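Local coordinates for protein superoxide dismutase (Acidilobus saccharovorans, PDB 4FFK) that catalyses the dismutation of superoxide to molecular oxygen and hydrogen peroxide at a protein-bound iron ion, at residues Thr93-Asn98 against Leu175-Phe180; Glu32-Ala37 against Trp199-Asn204; Lys119-Phe124 against Gly153-Leu158. All coordinates share one frame; numbering follows the deposited sequence.

From the N terminus, the chain first passes 32-37, the loop entering helix 37-66, and later 93-98 at the end of helix 75-97. It then runs through 119-124, which ends helix 111-121 and turns into helix 124-136, and on into the sheet strands. Contact 3 closes the innermost loop when 153-158 meets 119-124. Contact 1 encloses it, as 175-180 returns to 93-98, and contact 2 encloses both, as 199-204 reaches 32-37; none cross. Contacts 1 and 2 tie the alpha-hairpin region to the C-terminal region and touch each other, for instance where Leu175 packs on Trp199. Contact 3 stays within the C-terminal region, and Phe124 meets Trp200 of contact 2.

Contact 1 (Thr93-Asn98 against Leu175-Phe180); sequences TLYWLN and LAVDVF. With FE (Fe (III) ion), chain B.
Asp178 lays its CB over one face of the Tyr95 ring, 3.9 Å from the ring centroid, in a CH-pi contact displaced toward the rim. Tyr95 holds CG anti to its backbone N (chi1 -180°), which carries the ring from the flank of helix 93-97 alongside the strand; its edge atom CD2 lies 3.5 Å from Ala176 O, near the ring plane. The carboxylate stands almost perpendicular to the ring, at 86°, and its OD2 binds the iron at 1.9 Å. OD1 accepts the N-H of Phe180 from above the carboxylate plane, an Asx turn that, with the iron bond, restrains the rotation of the carboxylate. At the far end, Asn98 OD1 receives the N-H of Ala176 at 2.8 Å, the donor lying above the carbonyl plane, while Asn98 ND2 is engaged by Asp207 and Leu174 O. The aliphatic filling is close too, with Leu94 CD2 3.6 Å from the Ala176 methyl, and the Leu175 CD1 methyl lies 3.6 Å from the carboxamide carbon CG of Asn98. Between these tight ends the packing is looser. Water 1 bridges the backbones by donating to Tyr95 O (3.0 Å) and Ala176 O (2.9 Å), and Val177 touches the ring only marginally. Tyr95 OH and Tyr195 OH are hydrogen-bonded, and Ile222 of the second subunit packs on Leu94. Helix and strand run at 103° to each other, and the strand end delivers Asp178, its CB stacked against Tyr95, to the iron, where His43, His92, His182 and water 2 complete the coordination characteristic of iron/manganese superoxide dismutases.

Contact 2 (Glu32-Ala37 against Trp199-Asn204); sequences EPIISA and WWDLIN
Leu202 N donates to Trp199 O at 2.8 Å, closing a turn after helix 192-199 that presents the Leu202 side chain to the loop 32-37. There Leu202 lies against two isoleucines. The Ile34 and Leu202 side chains lie alongside one another, pointing opposite ways, with Ile34 CD1 set 3.8 Å from Leu202 CG and the branch methyl CG2 near Leu202 CD1. Ile34 has CG1 beside its backbone N (chi1 -64°) and an extended chi2, so that CD1 also reaches Asp201 CB at 3.5 Å, crossing that side chain at about a right angle. The CG2 branch, anti to the backbone N, comes to 4.1 Å from Trp199 N. Ile35 meets the same leucine through its tip: its CD1 lies 3.7 Å from Leu202 CD1. This apolar patch joins the loop leading into the first long helix of the alpha-hairpin region to the connection between the last helices of the C-terminal region, a seam between the two parts of the iron/manganese superoxide dismutase fold; the Ile35 side chain is about 10 Å from the iron. Trp199 turns its indole toward the sheet, touching Leu175 and Val177, and Met99 packs on both Ile35 and Trp199. The loop 32-37 is shaped by its own polar bonds and by a cis peptide before Pro33. Glu32 OE2 takes the N-H of Ala37 at 2.9 Å, nearly straight at 171°, the donor standing well above the carboxylate plane. Ser36 OG caps Thr39 N at the start of helix 37-66 and also bonds Asp187, while Ile34 O is held by Tyr188 OH.

Contact 3 (Lys119-Phe124 against Gly153-Leu158); sequences KFFGSF and GDLRIL
Phe120 and Phe121, consecutive rings at the end of helix 111-121, pack on the chain entering strand 155-161 of the C-terminal three-stranded antiparallel sheet. That strand is the second arm of a beta-hairpin whose first arm is 142-148, and the helix covers the start of it. The first kind of contact is made over a ring face. Asp154 CA sits over one face of Phe120 in a CH-pi contact, 3.9 Å from the centroid and 14° off the normal, and the backbone N of Leu155 lies over the same face, 3.4 Å from CD2. Lys119 CG covers the opposite face, so the ring lies between the Lys119 side chain and the incoming chain. The second kind is aliphatic-aromatic. Leu155 is wedged between the two phenylalanines: its CG approaches Phe120 CD2 at 3.7 Å, and its CB approaches Phe121 CE1 at 3.8 Å. Phe121, with CG beside its backbone N (chi1 -50°), carries its ring on toward Ile157, whose CD1 lies 3.5 Å from CE2, the two side chains crossing obliquely. Ile157 continues onto Phe127 and Leu130 of helix 124-136, and Leu66 of the second subunit packs on Phe121. The third kind is polar. Asp154 OD1 comes within 3.1 Å of Phe120 CE1, a close approach of a carboxylate oxygen to an aromatic C-H. Its OD2 receives Lys17 N of the second subunit, and Arg156 NH2 also bonds Lys17 O and Tyr19 OH there, which places the Asp154-Arg156 pair at the subunit interface. In the salt bridge of this pair, Arg156 NH1 donates to the anti lone pair of Asp154 OD2 at 2.7 Å, the oxygen tilted 26° out of the guanidinium plane.

Contact 1 (Thr93-Asn98 against Leu175-Phe180)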
loop_
_atom_site.group_PDB
_atom_site.type_symbol
_atom_site.label_atom_id
_atom_site.label_comp_id
_atom_site.label_asym_id
_atom_site.label_seq_id
_atom_site.Cartn_x
_atom_site.Cartn_y
_atom_site.Cartn_z
ATOM N N THR A 93 -18.608 11.159 -2.949
ATOM C CA THR A 93 -20.028 11.308 -2.693
ATOM C C THR A 93 -20.317 11.740 -1.251
ATOM O O THR A 93 -21.090 12.671 -1.026
ATOM C CB THR A 93 -20.752 10.049 -3.011
ATOM O OG1 THR A 93 -20.534 9.763 -4.392
ATOM C CG2 THR A 93 -22.237 10.245 -2.725
ATOM N N LEU A 94 -19.686 11.068 -0.299
ATOM C CA LEU A 94 -19.747 11.446 1.122
ATOM C C LEU A 94 -19.223 12.845 1.327
ATOM O O LEU A 94 -19.894 13.724 1.941
ATOM C CB LEU A 94 -18.914 10.465 1.942
ATOM C CG LEU A 94 -18.874 10.668 3.447
ATOM C CD1 LEU A 94 -20.302 10.671 3.991
ATOM C CD2 LEU A 94 -18.068 9.523 4.070
ATOM N N TYR A 95 -18.016 13.072 0.851
ATOM C CA TYR A 95 -17.392 14.373 0.978
ATOM C C TYR A 95 -18.335 15.529 0.588
ATOM O O TYR A 95 -18.467 16.464 1.354
ATOM C CB TYR A 95 -16.203 14.389 0.065
ATOM C CG TYR A 95 -15.399 15.634 0.035
ATOM C CD1 TYR A 95 -15.197 16.301 -1.162
ATOM C CD2 TYR A 95 -14.701 16.067 1.184
ATOM C CE1 TYR A 95 -14.416 17.394 -1.227
ATOM C CE2 TYR A 95 -13.870 17.145 1.108
ATOM C CZ TYR A 95 -13.778 17.830 -0.087
ATOM O OH TYR A 95 -12.979 18.902 -0.172
ATOM N N TRP A 96 -18.946 15.464 -0.589
ATOM C CA TRP A 96 -19.855 16.581 -0.988
ATOM C C TRP A 96 -21.013 16.727 -0.056
ATOM O O TRP A 96 -21.425 17.869 0.228
ATOM C CB TRP A 96 -20.410 16.374 -2.379
ATOM C CG TRP A 96 -19.412 15.987 -3.389
ATOM C CD1 TRP A 96 -19.465 14.892 -4.197
ATOM C CD2 TRP A 96 -18.247 16.704 -3.751
ATOM N NE1 TRP A 96 -18.426 14.901 -5.062
ATOM C CE2 TRP A 96 -17.628 15.974 -4.802
ATOM C CE3 TRP A 96 -17.631 17.866 -3.283
ATOM C CZ2 TRP A 96 -16.434 16.380 -5.386
ATOM C CZ3 TRP A 96 -16.446 18.281 -3.884
ATOM C CH2 TRP A 96 -15.866 17.521 -4.919
ATOM N N LEU A 97 -21.573 15.598 0.365
ATOM C CA LEU A 97 -22.774 15.559 1.222
ATOM C C LEU A 97 -22.468 16.126 2.595
ATOM O O LEU A 97 -23.340 16.733 3.281
ATOM C CB LEU A 97 -23.322 14.141 1.329
ATOM C CG LEU A 97 -23.969 13.597 0.043
ATOM C CD1 LEU A 97 -24.225 12.094 0.241
ATOM C CD2 LEU A 97 -25.328 14.372 -0.306
ATOM N N ASN A 98 -21.226 15.981 3.000
ATOM C CA ASN A 98 -20.796 16.415 4.290
ATOM C C ASN A 98 -20.578 17.933 4.389
ATOM O O ASN A 98 -20.225 18.411 5.431
ATOM C CB ASN A 98 -19.431 15.800 4.607
ATOM C CG ASN A 98 -19.489 14.321 4.956
ATOM O OD1 ASN A 98 -18.476 13.623 4.806
ATOM N ND2 ASN A 98 -20.629 13.839 5.476
ATOM N N LEU A 175 -18.254 11.096 8.101
ATOM C CA LEU A 175 -17.792 12.404 7.709
ATOM C C LEU A 175 -16.412 12.171 7.149
ATOM O O LEU A 175 -15.671 11.379 7.686
ATOM C CB LEU A 175 -17.669 13.273 8.971
ATOM C CG LEU A 175 -16.902 14.580 8.825
ATOM C CD1 LEU A 175 -17.625 15.538 7.835
ATOM C CD2 LEU A 175 -16.766 15.160 10.219
ATOM N N ALA A 176 -16.085 12.830 6.064
ATOM C CA ALA A 176 -14.816 12.555 5.419
ATOM C C ALA A 176 -14.304 13.848 4.887
ATOM O O ALA A 176 -15.072 14.661 4.352
ATOM C CB ALA A 176 -15.029 11.517 4.296
ATOM N N VAL A 177 -13.009 14.051 5.001
ATOM C CA VAL A 177 -12.393 15.188 4.340
ATOM C C VAL A 177 -11.338 14.608 3.385
ATOM O O VAL A 177 -10.533 13.791 3.772
ATOM C CB VAL A 177 -11.762 16.183 5.339
ATOM C CG1 VAL A 177 -10.801 15.501 6.309
ATOM C CG2 VAL A 177 -11.083 17.320 4.601
ATOM N N ASP A 178 -11.416 15.031 2.154
ATOM C CA ASP A 178 -10.419 14.693 1.129
ATOM C C ASP A 178 -9.191 15.520 1.292
ATOM O O ASP A 178 -9.236 16.781 1.337
ATOM C CB ASP A 178 -11.079 15.049 -0.186
ATOM C CG ASP A 178 -10.351 14.560 -1.382
ATOM O OD1 ASP A 178 -9.351 13.878 -1.279
ATOM O OD2 ASP A 178 -10.892 14.827 -2.452
ATOM N N VAL A 179 -8.045 14.845 1.371
ATOM C CA VAL A 179 -6.763 15.537 1.315
ATOM C C VAL A 179 -5.857 15.066 0.187
ATOM O O VAL A 179 -4.637 15.251 0.219
ATOM C CB VAL A 179 -6.019 15.493 2.641
ATOM C CG1 VAL A 179 -6.797 16.215 3.689
ATOM C CG2 VAL A 179 -5.821 13.984 3.124
ATOM N N PHE A 180 -6.460 14.541 -0.875
ATOM C CA PHE A 180 -5.750 14.591 -2.093
ATOM C C PHE A 180 -5.494 16.044 -2.452
ATOM O O PHE A 180 -6.329 16.901 -2.220
ATOM C CB PHE A 180 -6.600 14.070 -3.213
ATOM C CG PHE A 180 -6.591 12.603 -3.351
ATOM C CD1 PHE A 180 -6.094 12.064 -4.550
ATOM C CD2 PHE A 180 -7.111 11.770 -2.343
ATOM C CE1 PHE A 180 -6.131 10.627 -4.776
ATOM C CE2 PHE A 180 -7.107 10.358 -2.539
ATOM C CZ PHE A 180 -6.616 9.837 -3.775
HETATM FE FE FE B . -10.872 14.216 -4.276
HETATM O O HOH W 1 -16.576 16.985 3.602
HETATM O O HOH W 2 -9.739 12.589 -3.747
#

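Contact 2 (Glu32-Ala37 against Trp199-Asn204)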
loop_
_atom_site.group_PDB
_atom_site.type_symbol
_atom_site.label_atom_id
_atom_site.label_comp_id
_atom_site.label_asym_id
_atom_site.label_seq_id
_atom_site.Cartn_x
_atom_site.Cartn_y
_atom_site.Cartn_z
ATOM N N GLU A 32 -17.702 28.807 -1.351
ATOM C CA GLU A 32 -16.836 29.971 -1.292
ATOM C C GLU A 32 -16.964 30.725 0.047
ATOM O O GLU A 32 -18.019 30.720 0.660
ATOM C CB GLU A 32 -17.140 30.919 -2.448
ATOM C CG GLU A 32 -17.103 30.280 -3.799
ATOM C CD GLU A 32 -15.863 30.613 -4.540
ATOM O OE1 GLU A 32 -14.839 31.009 -3.888
ATOM O OE2 GLU A 32 -15.918 30.474 -5.781
ATOM N N PRO A 33 -15.884 31.363 0.505
ATOM C CA PRO A 33 -14.574 31.428 -0.099
ATOM C C PRO A 33 -13.674 30.231 0.325
ATOM O O PRO A 33 -12.491 30.236 0.035
ATOM C CB PRO A 33 -14.013 32.725 0.488
ATOM C CG PRO A 33 -14.579 32.705 1.901
ATOM C CD PRO A 33 -15.917 32.056 1.818
ATOM N N ILE A 34 -14.241 29.223 0.994
ATOM C CA ILE A 34 -13.402 28.131 1.553
ATOM C C ILE A 34 -12.947 27.170 0.463
ATOM O O ILE A 34 -11.783 26.819 0.391
ATOM C CB ILE A 34 -14.111 27.395 2.682
ATOM C CG1 ILE A 34 -14.332 28.394 3.829
ATOM C CG2 ILE A 34 -13.258 26.256 3.210
ATOM C CD1 ILE A 34 -15.272 27.852 4.884
ATOM N N ILE A 35 -13.883 26.792 -0.372
ATOM C CA ILE A 35 -13.557 26.011 -1.516
ATOM C C ILE A 35 -14.169 26.681 -2.721
ATOM O O ILE A 35 -15.373 26.941 -2.723
ATOM C CB ILE A 35 -14.096 24.595 -1.392
ATOM C CG1 ILE A 35 -13.496 23.887 -0.155
ATOM C CG2 ILE A 35 -13.824 23.813 -2.732
ATOM C CD1 ILE A 35 -14.095 22.462 0.091
ATOM N N SER A 36 -13.331 26.911 -3.730
ATOM C CA SER A 36 -13.719 27.662 -4.903
ATOM C C SER A 36 -14.651 26.910 -5.818
ATOM O O SER A 36 -14.676 25.687 -5.854
ATOM C CB SER A 36 -12.517 28.212 -5.680
ATOM O OG SER A 36 -11.724 27.232 -6.336
ATOM N N ALA A 37 -15.472 27.669 -6.545
ATOM C CA ALA A 37 -16.241 27.091 -7.599
ATOM C C ALA A 37 -15.358 26.296 -8.527
ATOM O O ALA A 37 -15.801 25.267 -9.005
ATOM C CB ALA A 37 -16.954 28.203 -8.432
ATOM N N TRP A 199 -12.095 23.871 6.294
ATOM C CA TRP A 199 -13.116 22.930 5.903
ATOM C C TRP A 199 -14.115 22.697 7.023
ATOM O O TRP A 199 -15.290 22.503 6.769
ATOM C CB TRP A 199 -12.419 21.624 5.440
ATOM C CG TRP A 199 -13.351 20.441 5.345
ATOM C CD1 TRP A 199 -14.140 20.073 4.267
ATOM C CD2 TRP A 199 -13.539 19.449 6.336
ATOM N NE1 TRP A 199 -14.832 18.931 4.586
ATOM C CE2 TRP A 199 -14.470 18.520 5.835
ATOM C CE3 TRP A 199 -13.026 19.259 7.627
ATOM C CZ2 TRP A 199 -14.913 17.384 6.583
ATOM C CZ3 TRP A 199 -13.480 18.162 8.371
ATOM C CH2 TRP A 199 -14.411 17.221 7.829
ATOM N N TRP A 200 -13.665 22.810 8.269
ATOM C CA TRP A 200 -14.572 22.763 9.433
ATOM C C TRP A 200 -15.802 23.621 9.299
ATOM O O TRP A 200 -16.889 23.225 9.747
ATOM C CB TRP A 200 -13.835 23.081 10.738
ATOM C CG TRP A 200 -12.845 21.990 11.090
ATOM C CD1 TRP A 200 -11.546 21.978 10.799
ATOM C CD2 TRP A 200 -13.138 20.720 11.680
ATOM N NE1 TRP A 200 -10.961 20.815 11.231
ATOM C CE2 TRP A 200 -11.932 20.005 11.739
ATOM C CE3 TRP A 200 -14.311 20.096 12.097
ATOM C CZ2 TRP A 200 -11.854 18.722 12.263
ATOM C CZ3 TRP A 200 -14.232 18.825 12.648
ATOM C CH2 TRP A 200 -13.020 18.162 12.716
ATOM N N ASP A 201 -15.642 24.766 8.644
ATOM C CA ASP A 201 -16.757 25.729 8.498
ATOM C C ASP A 201 -17.771 25.349 7.449
ATOM O O ASP A 201 -18.788 26.038 7.277
ATOM C CB ASP A 201 -16.212 27.116 8.185
ATOM C CG ASP A 201 -15.326 27.632 9.299
ATOM O OD1 ASP A 201 -15.585 27.242 10.442
ATOM O OD2 ASP A 201 -14.369 28.375 9.036
ATOM N N LEU A 202 -17.474 24.282 6.699
ATOM C CA LEU A 202 -18.387 23.819 5.678
ATOM C C LEU A 202 -19.167 22.612 6.111
ATOM O O LEU A 202 -20.094 22.185 5.420
ATOM C CB LEU A 202 -17.591 23.466 4.432
ATOM C CG LEU A 202 -16.939 24.630 3.695
ATOM C CD1 LEU A 202 -16.383 24.134 2.423
ATOM C CD2 LEU A 202 -18.045 25.685 3.404
ATOM N N ILE A 203 -18.800 22.031 7.242
ATOM C CA ILE A 203 -19.419 20.743 7.590
ATOM C C ILE A 203 -20.914 20.887 7.758
ATOM O O ILE A 203 -21.393 21.724 8.539
ATOM C CB ILE A 203 -18.771 20.072 8.815
ATOM C CG1 ILE A 203 -17.337 19.705 8.474
ATOM C CG2 ILE A 203 -19.504 18.768 9.179
ATOM C CD1 ILE A 203 -16.457 19.554 9.663
ATOM N N ASN A 204 -21.644 20.126 6.960
ATOM C CA ASN A 204 -23.029 19.882 7.229
ATOM C C ASN A 204 -23.217 18.844 8.332
ATOM O O ASN A 204 -23.338 17.627 8.102
ATOM C CB ASN A 204 -23.756 19.547 5.954
ATOM C CG ASN A 204 -25.240 19.437 6.170
ATOM O OD1 ASN A 204 -25.980 19.385 5.230
ATOM N ND2 ASN A 204 -25.658 19.335 7.414
#

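Contact 3 (Lys119-Phe124 against Gly153-Leu158)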
loop_
_atom_site.group_PDB
_atom_site.type_symbol
_atom_site.label_atom_id
_atom_site.label_comp_id
_atom_site.label_asym_id
_atom_site.label_seq_id
_atom_site.Cartn_x
_atom_site.Cartn_y
_atom_site.Cartn_z
ATOM N N LYS A 119 -18.536 11.962 23.806
ATOM C CA LYS A 119 -18.305 10.690 24.495
ATOM C C LYS A 119 -16.974 10.038 24.089
ATOM O O LYS A 119 -16.203 9.591 24.932
ATOM C CB LYS A 119 -19.496 9.740 24.304
ATOM C CG LYS A 119 -19.295 8.375 24.935
ATOM C CD LYS A 119 -20.563 7.541 24.789
ATOM C CE LYS A 119 -20.396 6.269 25.594
ATOM N NZ LYS A 119 -21.458 5.269 25.320
ATOM N N PHE A 120 -16.688 10.043 22.785
ATOM C CA PHE A 120 -15.554 9.242 22.309
ATOM C C PHE A 120 -14.246 10.036 22.184
ATOM O O PHE A 120 -13.161 9.459 22.193
ATOM C CB PHE A 120 -15.949 8.478 21.046
ATOM C CG PHE A 120 -17.134 7.590 21.248
ATOM C CD1 PHE A 120 -17.094 6.563 22.216
ATOM C CD2 PHE A 120 -18.304 7.748 20.504
ATOM C CE1 PHE A 120 -18.189 5.727 22.408
ATOM C CE2 PHE A 120 -19.434 6.920 20.726
ATOM C CZ PHE A 120 -19.370 5.920 21.685
ATOM N N PHE A 121 -14.333 11.366 22.151
ATOM C CA PHE A 121 -13.113 12.181 22.082
ATOM C C PHE A 121 -12.985 13.206 23.209
ATOM O O PHE A 121 -11.988 13.942 23.291
ATOM C CB PHE A 121 -13.006 12.897 20.732
ATOM C CG PHE A 121 -13.210 11.985 19.571
ATOM C CD1 PHE A 121 -14.494 11.733 19.120
ATOM C CD2 PHE A 121 -12.112 11.331 18.990
ATOM C CE1 PHE A 121 -14.736 10.871 18.046
ATOM C CE2 PHE A 121 -12.336 10.423 17.925
ATOM C CZ PHE A 121 -13.641 10.229 17.450
ATOM N N GLY A 122 -14.003 13.253 24.058
ATOM C CA GLY A 122 -13.903 14.091 25.253
ATOM C C GLY A 122 -14.625 15.402 25.052
ATOM O O GLY A 122 -15.399 15.837 25.929
ATOM N N SER A 123 -14.366 16.041 23.907
ATOM C CA SER A 123 -14.968 17.324 23.549
ATOM C C SER A 123 -14.903 17.462 22.063
ATOM O O SER A 123 -14.072 16.806 21.434
ATOM C CB SER A 123 -14.185 18.486 24.172
ATOM O OG SER A 123 -12.835 18.472 23.756
ATOM N N PHE A 124 -15.740 18.342 21.505
ATOM C CA PHE A 124 -15.596 18.691 20.111
ATOM C C PHE A 124 -14.203 19.207 19.749
ATOM O O PHE A 124 -13.666 18.876 18.673
ATOM C CB PHE A 124 -16.651 19.661 19.629
ATOM C CG PHE A 124 -16.567 19.893 18.161
ATOM C CD1 PHE A 124 -16.926 18.868 17.275
ATOM C CD2 PHE A 124 -16.064 21.084 17.646
ATOM C CE1 PHE A 124 -16.832 19.060 15.888
ATOM C CE2 PHE A 124 -15.963 21.265 16.247
ATOM C CZ PHE A 124 -16.355 20.254 15.384
ATOM N N GLY A 153 -20.070 0.300 18.723
ATOM C CA GLY A 153 -20.779 1.556 18.818
ATOM C C GLY A 153 -19.880 2.778 18.992
ATOM O O GLY A 153 -20.399 3.878 19.068
ATOM N N ASP A 154 -18.554 2.594 19.036
ATOM C CA ASP A 154 -17.591 3.719 19.164
ATOM C C ASP A 154 -17.458 4.466 17.827
ATOM O O ASP A 154 -17.583 3.868 16.760
ATOM C CB ASP A 154 -16.200 3.236 19.599
ATOM C CG ASP A 154 -16.069 2.977 21.116
ATOM O OD1 ASP A 154 -17.105 2.870 21.811
ATOM O OD2 ASP A 154 -14.943 2.908 21.639
ATOM N N LEU A 155 -17.259 5.787 17.905
ATOM C CA LEU A 155 -16.728 6.527 16.773
ATOM C C LEU A 155 -15.287 6.200 16.676
ATOM O O LEU A 155 -14.655 6.009 17.672
ATOM C CB LEU A 155 -16.958 8.043 16.929
ATOM C CG LEU A 155 -18.438 8.437 16.858
ATOM C CD1 LEU A 155 -18.549 9.915 17.108
ATOM C CD2 LEU A 155 -19.095 8.153 15.498
ATOM N N ARG A 156 -14.749 6.150 15.448
ATOM C CA ARG A 156 -13.315 5.948 15.258
ATOM C C ARG A 156 -12.895 6.924 14.180
ATOM O O ARG A 156 -13.649 7.158 13.247
ATOM C CB ARG A 156 -12.992 4.531 14.704
ATOM C CG ARG A 156 -13.327 3.389 15.626
ATOM C CD ARG A 156 -12.407 3.304 16.843
ATOM N NE ARG A 156 -12.798 2.117 17.624
ATOM C CZ ARG A 156 -13.167 2.123 18.899
ATOM N NH1 ARG A 156 -13.102 3.228 19.639
ATOM N NH2 ARG A 156 -13.521 0.982 19.463
ATOM N N ILE A 157 -11.729 7.491 14.362
ATOM C CA ILE A 157 -11.124 8.295 13.290
ATOM C C ILE A 157 -10.278 7.359 12.431
ATOM O O ILE A 157 -9.469 6.613 12.914
ATOM C CB ILE A 157 -10.299 9.402 13.857
ATOM C CG1 ILE A 157 -11.248 10.406 14.538
ATOM C CG2 ILE A 157 -9.456 10.117 12.711
ATOM C CD1 ILE A 157 -10.488 11.587 15.198
ATOM N N LEU A 158 -10.499 7.418 11.136
ATOM C CA LEU A 158 -9.677 6.637 10.214
ATOM C C LEU A 158 -8.853 7.548 9.329
ATOM O O LEU A 158 -9.276 8.638 8.973
ATOM C CB LEU A 158 -10.593 5.855 9.284
ATOM C CG LEU A 158 -11.710 5.134 10.074
ATOM C CD1 LEU A 158 -12.505 4.412 9.024
ATOM C CD2 LEU A 158 -11.206 4.236 11.120
#